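Bak protein (Grouper iridovirus, PDB 5VMN) is a viral Bcl-2 protein that inhibits apoptosis of the infected host cell by exclusively sequestering Bim. Local coordinates at residues R49-L54 / Q79-K84. Numbering follows the deposited sequence.
Sequences RLPNIL and QLYFTK. With NO3 (nitrate ion), chain I; EDO (1,2-ethanediol), chain L.
Pro51 lays its CB over one face of the Tyr81 ring, 3.8 Å from the ring centroid and 14° off the normal, a CH-pi contact near the middle of the ring. CA of Pro51 continues the cover toward the phenol end, 3.8 Å from Tyr81 CE1. On the same side of the ring plane, Ile53 comes in obliquely, its CD1 3.8 Å from Tyr81 CD2, while the carbonyl O of Arg49 lies near the ring plane at the CE1 edge. With CG anti to its carbonyl carbon (chi1 -85°), Tyr81 reaches from helix 68-84 to the loop that leads into helix 53-60. In this all-helical Bcl-2 fold the contact thus ties the C-terminal part of helix 68-84 to the start of helix 53-60, and helix 88-103 packs on both loop and helix start, Glu90 against Pro51 and Leu98 against Ile53. The Tyr81 hydroxyl is gripped twice, hydrogen-bonded to the backbone O of Pro48 and accepting from a water 2.9 Å from its OH, while Phe44 meets the ring edge-to-face. That water also takes the N-H of Asn52, 2.8 Å from its N, and donates weakly to Leu50 O, linking the phenol to the loop backbone. Further out, Asn52 is the N-cap of helix 53-60, its OD1 accepting from Glu55 N, and Gln97 OE1 receives the N-H of Ile53.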
loop_
_atom_site.group_PDB
_atom_site.type_symbol
_atom_site.label_atom_id
_atom_site.label_comp_id
_atom_site.label_asym_id
_atom_site.label_seq_id
_atom_site.Cartn_x
_atom_site.Cartn_y
_atom_site.Cartn_z
ATOM N N ARG A 49 10.864 1.232 -14.530
ATOM C CA ARG A 49 10.643 -0.208 -14.645
ATOM C C ARG A 49 10.972 -0.908 -13.343
ATOM O O ARG A 49 10.271 -1.848 -12.931
ATOM C CB ARG A 49 11.488 -0.757 -15.806
ATOM C CG ARG A 49 11.021 -0.169 -17.129
ATOM C CD ARG A 49 12.166 0.214 -18.028
ATOM N NE ARG A 49 12.656 -0.959 -18.688
ATOM C CZ ARG A 49 13.740 -0.989 -19.451
ATOM N NH1 ARG A 49 14.486 0.094 -19.651
ATOM N NH2 ARG A 49 14.075 -2.125 -19.994
ATOM N N LEU A 50 12.015 -0.438 -12.657
ATOM C CA LEU A 50 12.490 -1.077 -11.436
ATOM C C LEU A 50 11.738 -0.491 -10.257
ATOM O O LEU A 50 11.828 0.716 -10.034
ATOM C CB LEU A 50 13.980 -0.816 -11.261
ATOM C CG LEU A 50 14.594 -1.506 -10.055
ATOM C CD1 LEU A 50 14.589 -3.013 -10.245
ATOM C CD2 LEU A 50 16.014 -1.000 -9.864
ATOM N N PRO A 51 10.981 -1.276 -9.479
ATOM C CA PRO A 51 10.219 -0.677 -8.375
ATOM C C PRO A 51 11.095 -0.168 -7.238
ATOM O O PRO A 51 12.050 -0.829 -6.815
ATOM C CB PRO A 51 9.342 -1.829 -7.877
ATOM C CG PRO A 51 9.960 -3.052 -8.369
ATOM C CD PRO A 51 10.679 -2.705 -9.651
ATOM N N ASN A 52 10.692 0.991 -6.675
ATOM C CA ASN A 52 11.230 1.422 -5.378
ATOM C C ASN A 52 10.069 1.986 -4.573
ATOM O O ASN A 52 9.811 3.192 -4.574
ATOM C CB ASN A 52 12.347 2.436 -5.525
ATOM C CG ASN A 52 13.051 2.692 -4.218
ATOM O OD1 ASN A 52 12.480 2.507 -3.150
ATOM N ND2 ASN A 52 14.296 3.127 -4.298
ATOM N N ILE A 53 9.339 1.090 -3.903
ATOM C CA ILE A 53 8.092 1.506 -3.272
ATOM C C ILE A 53 8.369 2.427 -2.097
ATOM O O ILE A 53 7.545 3.301 -1.785
ATOM C CB ILE A 53 7.271 0.291 -2.824
ATOM C CG1 ILE A 53 7.060 -0.698 -3.976
ATOM C CG2 ILE A 53 5.950 0.735 -2.243
ATOM C CD1 ILE A 53 6.416 -0.129 -5.176
ATOM N N LEU A 54 9.473 2.208 -1.377
ATOM C CA LEU A 54 9.799 3.103 -0.274
ATOM C C LEU A 54 9.989 4.528 -0.767
ATOM O O LEU A 54 9.446 5.475 -0.185
ATOM C CB LEU A 54 11.046 2.602 0.456
ATOM C CG LEU A 54 11.550 3.472 1.594
ATOM C CD1 LEU A 54 10.463 3.611 2.646
ATOM C CD2 LEU A 54 12.798 2.834 2.179
ATOM N N GLN A 79 0.567 -2.516 -6.386
ATOM C CA GLN A 79 -0.124 -3.633 -7.027
ATOM C C GLN A 79 0.205 -3.749 -8.510
ATOM O O GLN A 79 0.422 -4.860 -9.026
ATOM C CB GLN A 79 -1.634 -3.472 -6.841
ATOM C CG GLN A 79 -2.458 -4.583 -7.480
ATOM C CD GLN A 79 -2.309 -5.892 -6.781
ATOM O OE1 GLN A 79 -2.984 -6.148 -5.791
ATOM N NE2 GLN A 79 -1.427 -6.744 -7.290
ATOM N N LEU A 80 0.278 -2.619 -9.209
ATOM C CA LEU A 80 0.615 -2.658 -10.626
ATOM C C LEU A 80 2.031 -3.185 -10.831
ATOM O O LEU A 80 2.268 -4.020 -11.718
ATOM C CB LEU A 80 0.429 -1.269 -11.231
ATOM C CG LEU A 80 -1.043 -0.829 -11.320
ATOM C CD1 LEU A 80 -1.129 0.639 -11.646
ATOM C CD2 LEU A 80 -1.767 -1.615 -12.417
ATOM N N TYR A 81 2.978 -2.750 -9.994
ATOM C CA TYR A 81 4.320 -3.331 -10.063
ATOM C C TYR A 81 4.296 -4.824 -9.774
ATOM O O TYR A 81 4.981 -5.600 -10.443
ATOM C CB TYR A 81 5.256 -2.652 -9.060
ATOM C CG TYR A 81 5.919 -1.386 -9.548
ATOM C CD1 TYR A 81 6.825 -1.414 -10.592
ATOM C CD2 TYR A 81 5.728 -0.186 -8.886
ATOM C CE1 TYR A 81 7.466 -0.255 -10.997
ATOM C CE2 TYR A 81 6.360 0.981 -9.297
ATOM C CZ TYR A 81 7.239 0.923 -10.337
ATOM O OH TYR A 81 7.892 2.059 -10.726
ATOM N N PHE A 82 3.557 -5.232 -8.736
ATOM C CA PHE A 82 3.530 -6.631 -8.331
ATOM C C PHE A 82 2.941 -7.501 -9.430
ATOM O O PHE A 82 3.501 -8.551 -9.782
ATOM C CB PHE A 82 2.728 -6.733 -7.027
ATOM C CG PHE A 82 2.813 -8.058 -6.337
ATOM C CD1 PHE A 82 1.968 -9.089 -6.695
ATOM C CD2 PHE A 82 3.675 -8.238 -5.267
ATOM C CE1 PHE A 82 1.994 -10.297 -6.021
ATOM C CE2 PHE A 82 3.698 -9.445 -4.579
ATOM C CZ PHE A 82 2.864 -10.475 -4.968
ATOM N N THR A 83 1.835 -7.057 -10.024
ATOM C CA THR A 83 1.221 -7.808 -11.112
ATOM C C THR A 83 2.183 -7.969 -12.275
ATOM O O THR A 83 2.235 -9.033 -12.908
ATOM C CB THR A 83 -0.063 -7.113 -11.566
ATOM O OG1 THR A 83 -0.997 -7.135 -10.485
ATOM C CG2 THR A 83 -0.697 -7.848 -12.730
ATOM N N LYS A 84 2.941 -6.918 -12.585
ATOM C CA LYS A 84 3.847 -6.947 -13.720
ATOM C C LYS A 84 5.129 -7.721 -13.438
ATOM O O LYS A 84 5.879 -8.005 -14.382
ATOM C CB LYS A 84 4.158 -5.499 -14.132
ATOM C CG LYS A 84 4.859 -5.334 -15.446
ATOM C CD LYS A 84 5.118 -3.853 -15.738
ATOM C CE LYS A 84 5.608 -3.632 -17.173
ATOM N NZ LYS A 84 5.904 -2.195 -17.445
HETATM N N NO3 I . 3.851 0.220 -19.042
HETATM O O1 NO3 I . 4.951 0.653 -18.574
HETATM O O2 NO3 I . 3.577 0.403 -20.278
HETATM O O3 NO3 I . 3.032 -0.383 -18.268
HETATM C C1 EDO L . 7.433 2.282 -17.736
HETATM O O1 EDO L . 6.578 2.502 -18.896
HETATM C C2 EDO L . 6.680 2.037 -16.431
HETATM O O2 EDO L . 5.758 0.945 -16.521
HETATM O O HOH W 1 9.642 2.813 -8.596
#